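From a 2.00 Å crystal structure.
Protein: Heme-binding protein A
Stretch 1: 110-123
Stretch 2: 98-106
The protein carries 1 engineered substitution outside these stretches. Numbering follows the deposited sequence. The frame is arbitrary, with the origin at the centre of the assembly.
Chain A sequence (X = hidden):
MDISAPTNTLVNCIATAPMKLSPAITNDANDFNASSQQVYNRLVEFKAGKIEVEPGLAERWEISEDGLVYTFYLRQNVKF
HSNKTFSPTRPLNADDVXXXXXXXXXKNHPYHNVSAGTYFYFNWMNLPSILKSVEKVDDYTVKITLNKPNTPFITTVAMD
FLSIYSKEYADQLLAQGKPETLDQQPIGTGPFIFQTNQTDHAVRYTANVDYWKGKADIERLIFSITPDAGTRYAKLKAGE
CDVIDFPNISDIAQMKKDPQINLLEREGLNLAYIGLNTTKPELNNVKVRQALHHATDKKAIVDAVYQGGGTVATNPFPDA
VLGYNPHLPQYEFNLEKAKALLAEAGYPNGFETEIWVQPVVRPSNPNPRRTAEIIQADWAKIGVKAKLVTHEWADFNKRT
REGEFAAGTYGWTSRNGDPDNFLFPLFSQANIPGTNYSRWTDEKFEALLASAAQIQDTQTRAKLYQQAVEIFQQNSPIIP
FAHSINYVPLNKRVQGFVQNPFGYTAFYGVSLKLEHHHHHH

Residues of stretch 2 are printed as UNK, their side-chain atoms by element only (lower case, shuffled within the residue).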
ATOM      1  N   PRO A 110      -0.680  23.303 -17.458  1.00 21.45           N
ATOM      2  CA  PRO A 110      -0.568  24.498 -16.622  1.00 24.31           C
ATOM      3  C   PRO A 110      -0.557  24.206 -15.114  1.00 25.72           C
ATOM      4  O   PRO A 110       0.016  24.988 -14.357  1.00 23.14           O
ATOM      5  CB  PRO A 110      -1.824  25.296 -16.990  1.00 33.91           C
ATOM      6  CG  PRO A 110      -2.148  24.876 -18.380  1.00 26.56           C
ATOM      7  CD  PRO A 110      -1.765  23.423 -18.449  1.00 24.16           C
ATOM      8  N   TYR A 111      -1.191  23.127 -14.669  1.00 18.79           N
ATOM      9  CA  TYR A 111      -1.195  22.842 -13.227  1.00 23.31           C
ATOM     10  C   TYR A 111      -0.091  21.863 -12.817  1.00 23.70           C
ATOM     11  O   TYR A 111       0.046  21.543 -11.637  1.00 25.09           O
ATOM     12  CB  TYR A 111      -2.573  22.339 -12.756  1.00 20.09           C
ATOM     13  CG  TYR A 111      -3.465  23.409 -12.157  1.00 24.53           C
ATOM     14  CD1 TYR A 111      -4.264  24.225 -12.964  1.00 22.79           C
ATOM     15  CD2 TYR A 111      -3.499  23.618 -10.774  1.00 23.67           C
ATOM     16  CE1 TYR A 111      -5.079  25.204 -12.402  1.00 21.22           C
ATOM     17  CE2 TYR A 111      -4.311  24.581 -10.212  1.00 20.72           C
ATOM     18  CZ  TYR A 111      -5.091  25.376 -11.023  1.00 27.13           C
ATOM     19  OH  TYR A 111      -5.888  26.331 -10.441  1.00 26.36           O
ATOM     20  N   HIS A 112       0.707  21.412 -13.782  1.00 18.87           N
ATOM     21  CA  HIS A 112       1.718  20.380 -13.523  1.00 23.67           C
ATOM     22  C   HIS A 112       2.753  20.781 -12.463  1.00 31.11           C
ATOM     23  O   HIS A 112       3.227  19.932 -11.714  1.00 31.03           O
ATOM     24  CB  HIS A 112       2.432  19.969 -14.820  1.00 21.13           C
ATOM     25  CG  HIS A 112       3.329  18.774 -14.668  1.00 27.40           C
ATOM     26  ND1 HIS A 112       2.860  17.481 -14.744  1.00 26.07           N
ATOM     27  CD2 HIS A 112       4.661  18.683 -14.445  1.00 32.28           C
ATOM     28  CE1 HIS A 112       3.868  16.637 -14.582  1.00 28.11           C
ATOM     29  NE2 HIS A 112       4.969  17.338 -14.397  1.00 33.23           N
ATOM     30  N   ASN A 113       3.107  22.066 -12.418  1.00 31.65           N
ATOM     31  CA  ASN A 113       4.087  22.583 -11.449  1.00 28.98           C
ATOM     32  C   ASN A 113       3.475  23.480 -10.398  1.00 29.81           C
ATOM     33  O   ASN A 113       4.177  24.139  -9.639  1.00 30.39           O
ATOM     34  CB  ASN A 113       5.191  23.360 -12.158  1.00 33.60           C
ATOM     35  CG  ASN A 113       6.067  22.474 -12.991  1.00 32.70           C
ATOM     36  OD1 ASN A 113       6.478  21.404 -12.546  1.00 30.72           O
ATOM     37  ND2 ASN A 113       6.346  22.898 -14.218  1.00 29.20           N
ATOM     38  N   VAL A 114       2.157  23.527 -10.370  1.00 28.10           N
ATOM     39  CA  VAL A 114       1.485  24.274  -9.337  1.00 30.65           C
ATOM     40  C   VAL A 114       1.785  23.568  -8.015  1.00 29.41           C
ATOM     41  O   VAL A 114       1.813  22.339  -7.951  1.00 32.78           O
ATOM     42  CB  VAL A 114      -0.019  24.396  -9.632  1.00 27.21           C
ATOM     43  CG1 VAL A 114      -0.775  24.858  -8.417  1.00 30.88           C
ATOM     44  CG2 VAL A 114      -0.231  25.363 -10.786  1.00 28.02           C
ATOM     45  N   SER A 115       2.075  24.364  -6.992  1.00 28.28           N
ATOM     46  CA  SER A 115       2.477  23.851  -5.688  1.00 31.14           C
ATOM     47  C   SER A 115       3.804  23.121  -5.737  1.00 35.93           C
ATOM     48  O   SER A 115       4.130  22.365  -4.826  1.00 38.06           O
ATOM     49  CB  SER A 115       1.400  22.929  -5.112  1.00 29.84           C
ATOM     50  OG  SER A 115       0.246  23.672  -4.752  1.00 28.11           O
ATOM     51  N   ALA A 116       4.579  23.342  -6.793  1.00 37.91           N
ATOM     52  CA  ALA A 116       5.855  22.654  -6.909  1.00 38.75           C
ATOM     53  C   ALA A 116       5.584  21.171  -6.727  1.00 41.28           C
ATOM     54  O   ALA A 116       6.384  20.440  -6.142  1.00 39.91           O
ATOM     55  CB  ALA A 116       6.828  23.161  -5.845  1.00 40.08           C
ATOM     56  N   GLY A 117       4.436  20.740  -7.241  1.00 42.93           N
ATOM     57  CA  GLY A 117       3.954  19.388  -7.028  1.00 41.68           C
ATOM     58  C   GLY A 117       4.794  18.302  -7.676  1.00 33.58           C
ATOM     59  O   GLY A 117       5.382  18.506  -8.739  1.00 33.13           O
ATOM     60  N   THR A 118       4.825  17.142  -7.021  1.00 28.65           N
ATOM     61  CA  THR A 118       5.539  15.959  -7.491  1.00 24.65           C
ATOM     62  C   THR A 118       4.562  14.794  -7.494  1.00 26.56           C
ATOM     63  O   THR A 118       3.878  14.550  -6.498  1.00 26.70           O
ATOM     64  CB  THR A 118       6.646  15.608  -6.525  1.00 35.31           C
ATOM     65  OG1 THR A 118       6.110  15.660  -5.202  1.00 43.38           O
ATOM     66  CG2 THR A 118       7.790  16.618  -6.617  1.00 36.22           C
ATOM     67  N   TYR A 119       4.507  14.052  -8.594  1.00 23.64           N
ATOM     68  CA  TYR A 119       3.460  13.053  -8.744  1.00 20.79           C
ATOM     69  C   TYR A 119       3.990  11.683  -8.379  1.00 23.11           C
ATOM     70  O   TYR A 119       4.129  10.792  -9.223  1.00 22.78           O
ATOM     71  CB  TYR A 119       2.841  13.157 -10.142  1.00 13.05           C
ATOM     72  CG  TYR A 119       2.368  14.576 -10.334  1.00 16.41           C
ATOM     73  CD1 TYR A 119       1.178  15.007  -9.757  1.00 17.17           C
ATOM     74  CD2 TYR A 119       3.139  15.509 -11.037  1.00 16.39           C
ATOM     75  CE1 TYR A 119       0.745  16.324  -9.881  1.00 19.82           C
ATOM     76  CE2 TYR A 119       2.717  16.832 -11.159  1.00 23.40           C
ATOM     77  CZ  TYR A 119       1.515  17.229 -10.582  1.00 20.94           C
ATOM     78  OH  TYR A 119       1.076  18.531 -10.696  1.00 22.55           O
ATOM     79  N   PHE A 120       4.289  11.549  -7.088  1.00 20.42           N
ATOM     80  CA  PHE A 120       4.918  10.363  -6.548  1.00 24.09           C
ATOM     81  C   PHE A 120       4.196   9.094  -6.959  1.00 16.70           C
ATOM     82  O   PHE A 120       4.818   8.123  -7.324  1.00 20.50           O
ATOM     83  CB  PHE A 120       4.945  10.406  -5.014  1.00 30.65           C
ATOM     84  CG  PHE A 120       5.818  11.476  -4.446  1.00 39.04           C
ATOM     85  CD1 PHE A 120       7.200  11.364  -4.506  1.00 40.64           C
ATOM     86  CD2 PHE A 120       5.259  12.591  -3.835  1.00 38.81           C
ATOM     87  CE1 PHE A 120       8.006  12.353  -3.982  1.00 39.97           C
ATOM     88  CE2 PHE A 120       6.058  13.574  -3.302  1.00 37.83           C
ATOM     89  CZ  PHE A 120       7.436  13.457  -3.377  1.00 40.84           C
ATOM     90  N   TYR A 121       2.877   9.082  -6.842  1.00 17.24           N
ATOM     91  CA  TYR A 121       2.142   7.847  -7.067  1.00 16.98           C
ATOM     92  C   TYR A 121       1.989   7.568  -8.560  1.00 21.64           C
ATOM     93  O   TYR A 121       2.123   6.428  -9.010  1.00 17.77           O
ATOM     94  CB  TYR A 121       0.796   7.863  -6.329  1.00 21.92           C
ATOM     95  CG  TYR A 121       0.864   7.244  -4.948  1.00 22.25           C
ATOM     96  CD1 TYR A 121       1.161   8.008  -3.835  1.00 22.21           C
ATOM     97  CD2 TYR A 121       0.631   5.892  -4.764  1.00 24.31           C
ATOM     98  CE1 TYR A 121       1.227   7.442  -2.581  1.00 26.46           C
ATOM     99  CE2 TYR A 121       0.698   5.313  -3.503  1.00 24.76           C
ATOM    100  CZ  TYR A 121       0.997   6.097  -2.417  1.00 30.19           C
ATOM    101  OH  TYR A 121       1.067   5.527  -1.158  1.00 35.38           O
ATOM    102  N   PHE A 122       1.730   8.611  -9.342  1.00 18.86           N
ATOM    103  CA  PHE A 122       1.672   8.435 -10.791  1.00 16.98           C
ATOM    104  C   PHE A 122       2.902   7.646 -11.274  1.00 24.26           C
ATOM    105  O   PHE A 122       2.787   6.714 -12.078  1.00 17.66           O
ATOM    106  CB  PHE A 122       1.593   9.802 -11.476  1.00 25.38           C
ATOM    107  CG  PHE A 122       1.266   9.735 -12.946  1.00 24.21           C
ATOM    108  CD1 PHE A 122      -0.052   9.637 -13.378  1.00 25.30           C
ATOM    109  CD2 PHE A 122       2.269   9.791 -13.895  1.00 22.92           C
ATOM    110  CE1 PHE A 122      -0.354   9.582 -14.738  1.00 22.05           C
ATOM    111  CE2 PHE A 122       1.969   9.733 -15.269  1.00 19.79           C
ATOM    112  CZ  PHE A 122       0.661   9.630 -15.682  1.00 19.79           C
ATOM    113  N   ASN A 123       4.077   8.019 -10.760  1.00 19.10           N
ATOM    114  CA  ASN A 123       5.335   7.362 -11.134  1.00 18.86           C
ATOM    115  C   ASN A 123       5.539   6.005 -10.462  1.00 22.66           C
ATOM    116  O   ASN A 123       5.988   5.051 -11.094  1.00 18.82           O
ATOM    117  CB  ASN A 123       6.531   8.283 -10.841  1.00 16.18           C
ATOM    118  CG  ASN A 123       6.610   9.437 -11.818  1.00 23.42           C
ATOM    119  OD1 ASN A 123       7.050   9.275 -12.955  1.00 26.77           O
ATOM    120  ND2 ASN A 123       6.157  10.604 -11.388  1.00 22.74           N
ATOM    121  N   UNK A  98     -10.332  14.361 -17.046  1.00 21.21           N
ATOM    122  CA  UNK A  98      -9.180  14.579 -17.922  1.00 15.49           C
ATOM    123  C   UNK A  98      -8.196  15.524 -17.249  1.00 14.80           C
ATOM    124  O   UNK A  98      -6.996  15.276 -17.235  1.00 19.84           O
ATOM    125  c   UNK A  98      -8.383  15.427 -20.193  1.00 17.62           C
ATOM    126  c   UNK A  98      -9.602  15.117 -19.316  1.00 16.60           C
ATOM    127  c   UNK A  98     -10.510  14.114 -20.013  1.00 15.69           C
ATOM    128  N   UNK A  99      -8.707  16.602 -16.674  1.00 11.94           N
ATOM    129  CA  UNK A  99      -7.863  17.509 -15.889  1.00 12.80           C
ATOM    130  C   UNK A  99      -7.049  16.763 -14.808  1.00 22.97           C
ATOM    131  O   UNK A  99      -5.835  16.979 -14.652  1.00 19.92           O
ATOM    132  c   UNK A  99      -6.524  21.140 -12.558  1.00 20.24           C
ATOM    133  c   UNK A  99      -6.671  21.491 -13.899  1.00 21.29           C
ATOM    134  c   UNK A  99      -7.093  19.974 -12.084  1.00 17.91           C
ATOM    135  c   UNK A  99      -8.724  18.607 -15.227  1.00 11.22           C
ATOM    136  c   UNK A  99      -7.379  20.674 -14.752  1.00 18.41           C
ATOM    137  c   UNK A  99      -7.956  19.501 -14.293  1.00 13.26           C
ATOM    138  c   UNK A  99      -7.800  19.158 -12.951  1.00 16.27           C
ATOM    139  N   UNK A 100      -7.717  15.888 -14.060  1.00 14.94           N
ATOM    140  CA  UNK A 100      -7.086  15.269 -12.894  1.00 15.55           C
ATOM    141  C   UNK A 100      -5.951  14.323 -13.302  1.00 16.49           C
ATOM    142  O   UNK A 100      -4.910  14.277 -12.658  1.00 14.52           O
ATOM    143  o   UNK A 100      -9.182  15.427 -11.706  1.00 15.42           O
ATOM    144  c   UNK A 100      -8.135  14.534 -12.061  1.00 17.09           C
ATOM    145  N   UNK A 101      -6.161  13.582 -14.388  1.00 15.28           N
ATOM    146  CA  UNK A 101      -5.127  12.717 -14.948  1.00 13.63           C
ATOM    147  C   UNK A 101      -4.026  13.530 -15.603  1.00 17.72           C
ATOM    148  O   UNK A 101      -2.836  13.279 -15.386  1.00 17.96           O
ATOM    149  c   UNK A 101      -8.085   9.452 -14.120  1.00 16.78           C
ATOM    150  c   UNK A 101      -7.431   8.252 -14.214  1.00 17.10           C
ATOM    151  c   UNK A 101      -6.223   8.175 -14.889  1.00 20.69           C
ATOM    152  c   UNK A 101      -5.672   9.308 -15.449  1.00 21.92           C
ATOM    153  c   UNK A 101      -6.333  10.520 -15.376  1.00 19.28           C
ATOM    154  c   UNK A 101      -5.731  11.755 -15.983  1.00 14.48           C
ATOM    155  c   UNK A 101      -7.537  10.582 -14.687  1.00 13.46           C
ATOM    156  N   UNK A 102      -4.424  14.502 -16.419  1.00 15.39           N
ATOM    157  CA  UNK A 102      -3.457  15.197 -17.262  1.00 17.59           C
ATOM    158  C   UNK A 102      -2.537  16.150 -16.492  1.00 15.81           C
ATOM    159  O   UNK A 102      -1.401  16.352 -16.888  1.00 20.71           O
ATOM    160  c   UNK A 102      -3.612  13.964 -20.018  1.00 24.51           C
ATOM    161  c   UNK A 102      -4.680  14.898 -19.524  1.00 14.47           C
ATOM    162  c   UNK A 102      -4.156  15.889 -18.448  1.00 14.49           C
ATOM    163  n   UNK A 102      -2.595  14.519 -20.657  1.00 29.51           N
ATOM    164  o   UNK A 102      -3.695  12.754 -19.829  1.00 33.31           O
ATOM    165  N   UNK A 103      -3.013  16.721 -15.390  1.00 14.69           N
ATOM    166  CA  UNK A 103      -2.151  17.550 -14.552  1.00 19.66           C
ATOM    167  C   UNK A 103      -0.887  16.749 -14.264  1.00 20.49           C
ATOM    168  O   UNK A 103       0.232  17.275 -14.272  1.00 18.63           O
ATOM    169  n   UNK A 103      -0.954  20.812  -8.223  1.00 21.44           N
ATOM    170  c   UNK A 103      -1.852  20.073  -8.849  1.00 25.15           C
ATOM    171  c   UNK A 103      -1.934  18.711 -12.301  1.00 17.06           C
ATOM    172  c   UNK A 103      -2.479  18.810 -10.878  1.00 14.99           C
ATOM    173  c   UNK A 103      -2.834  17.916 -13.234  1.00 19.09           C
ATOM    174  n   UNK A 103      -3.013  19.793  -8.265  1.00 19.88           N
ATOM    175  n   UNK A 103      -1.582  19.626 -10.064  1.00 18.87           N
ATOM    176  N   UNK A 104      -1.091  15.453 -14.066  1.00 14.11           N
ATOM    177  CA  UNK A 104      -0.034  14.540 -13.697  1.00 17.52           C
ATOM    178  C   UNK A 104       0.784  14.055 -14.886  1.00 19.44           C
ATOM    179  O   UNK A 104       2.002  14.085 -14.838  1.00 17.14           O
ATOM    180  o   UNK A 104      -0.965  11.946 -10.350  1.00 15.49           O
ATOM    181  n   UNK A 104      -3.111  12.576 -10.433  1.00 20.60           N
ATOM    182  c   UNK A 104      -1.840  12.692 -10.784  1.00 16.60           C
ATOM    183  c   UNK A 104      -0.624  13.347 -12.930  1.00 15.55           C
ATOM    184  c   UNK A 104      -1.513  13.804 -11.744  1.00 13.07           C
ATOM    185  N   UNK A 105       0.114  13.620 -15.951  1.00 18.51           N
ATOM    186  CA  UNK A 105       0.790  12.934 -17.062  1.00 20.23           C
ATOM    187  C   UNK A 105       1.454  13.854 -18.081  1.00 22.45           C
ATOM    188  O   UNK A 105       2.381  13.450 -18.780  1.00 27.85           O
ATOM    189  c   UNK A 105      -0.184  12.021 -17.788  1.00 21.14           C
ATOM    190  N   UNK A 106       0.944  15.069 -18.188  1.00 21.71           N
ATOM    191  CA  UNK A 106       1.398  16.020 -19.186  1.00 20.03           C
ATOM    192  C   UNK A 106       2.289  17.042 -18.523  1.00 19.39           C
ATOM    193  O   UNK A 106       1.804  17.897 -17.794  1.00 25.48           O
ATOM    194  c   UNK A 106       0.175  16.706 -19.809  1.00 27.70           C
ATOM    195  o   UNK A 106       1.748  18.000 -21.064  1.00 31.98           O
ATOM    196  c   UNK A 106       0.541  17.787 -20.817  1.00 35.56           C
ATOM    197  o   UNK A 106      -0.394  18.428 -21.364  1.00 31.85           O
TER
HETATM  198  O   HOH W   1       0.833  11.106  -8.335  1.00 12.93           O

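Position 98 carries three side-chain carbons, one bound to the backbone and bearing the other two. That fork, branched at CB and free of heteroatoms, is valine; the side chain of Val 98 is out of reach of stretch 1 and the residue makes no contact.

Position 99 has one carbon followed by a six-membered carbon ring with no further atom attached. The CA-to-CB bond points sideways, but the t rotamer (174°) brings the ring nearer to stretch 1, where a ring carbon lies 3.8 Å from Tyr 111 CD1. The bare ring defines phenylalanine, and that carbon is Phe 99 CE1; the edge of Phe 99 meets the face of Tyr 111, with centroids 5.4 Å apart and planes at 72°.

At position 100 a single carbon bears one oxygen. The two-atom side chain, too far from stretch 1 to touch it, is that of serine, Ser 100.

Position 101 repeats the pattern of one carbon plus a bare six-carbon ring, so it is Phe 101. Its CA-to-CB bond points away, and the closest approach to stretch 1 is made by its backbone: Phe 101 O is 4.5 Å from Phe 122 CE1.

Position 102 shows three carbons, the third carrying one oxygen and one nitrogen. This terminal amide after two methylenes is glutamine; the CA-to-CB bond of Gln 102 also points away and the residue makes no contact.

Position 103 has three carbons, a nitrogen, then a carbon bearing two more nitrogens. The chain is extended, and its inner nitrogen lies 3.0 Å from Tyr 111 O and 2.9 Å from Tyr 119 OH. Only a guanidinium fits: Arg 103. NE donates to both oxygens, weakly to the hydroxyl, while Arg 103 NH2 donates a weak bond to Val 114 O at 3.2 Å.

Position 104 again has three carbons ending in one oxygen and one nitrogen. Its CA sits 4.0 Å from the Tyr 119 ring centroid, 6° off the normal, and its CB 4.2 Å from that of Phe 122, at 28°. The amide makes it Gln 104. Water 1 lies 2.8 Å from Gln 104 OE1, placed to donate, and accepts from Phe 122 N at 2.8 Å.

Position 105 has one side-chain carbon. Although the CA-to-CB bond points away overall, its CB is 3.3 Å from Phe 122 CZ; a lone side-chain carbon is alanine, Ala 105.

Position 106 has two carbons, the second carrying two oxygens: a carboxylate one methylene from the backbone, Asp 106. Its CA-to-CB bond points away; it is the first residue to leave helical phi/psi.

The contact buries 603 Å² in total and joins the C-terminal end of one helix to a loop and the first turn of the following helix, where Phe 122 packs. Arg 103 reaches loop carbonyls, and its own carbonyl accepts from the loop: His 112 ND1 to Arg 103 O is 2.7 Å, with an N-H...acceptor angle of 146°. Tyr 119 OH donates to His 112 O (2.8 Å) while accepting from Arg 103, tying these polar groups together. Around them, aromatic rings pack against Phe 99, Gln 104 and Ala 105.

Stretch 2 98-106: VFSFQRQAD
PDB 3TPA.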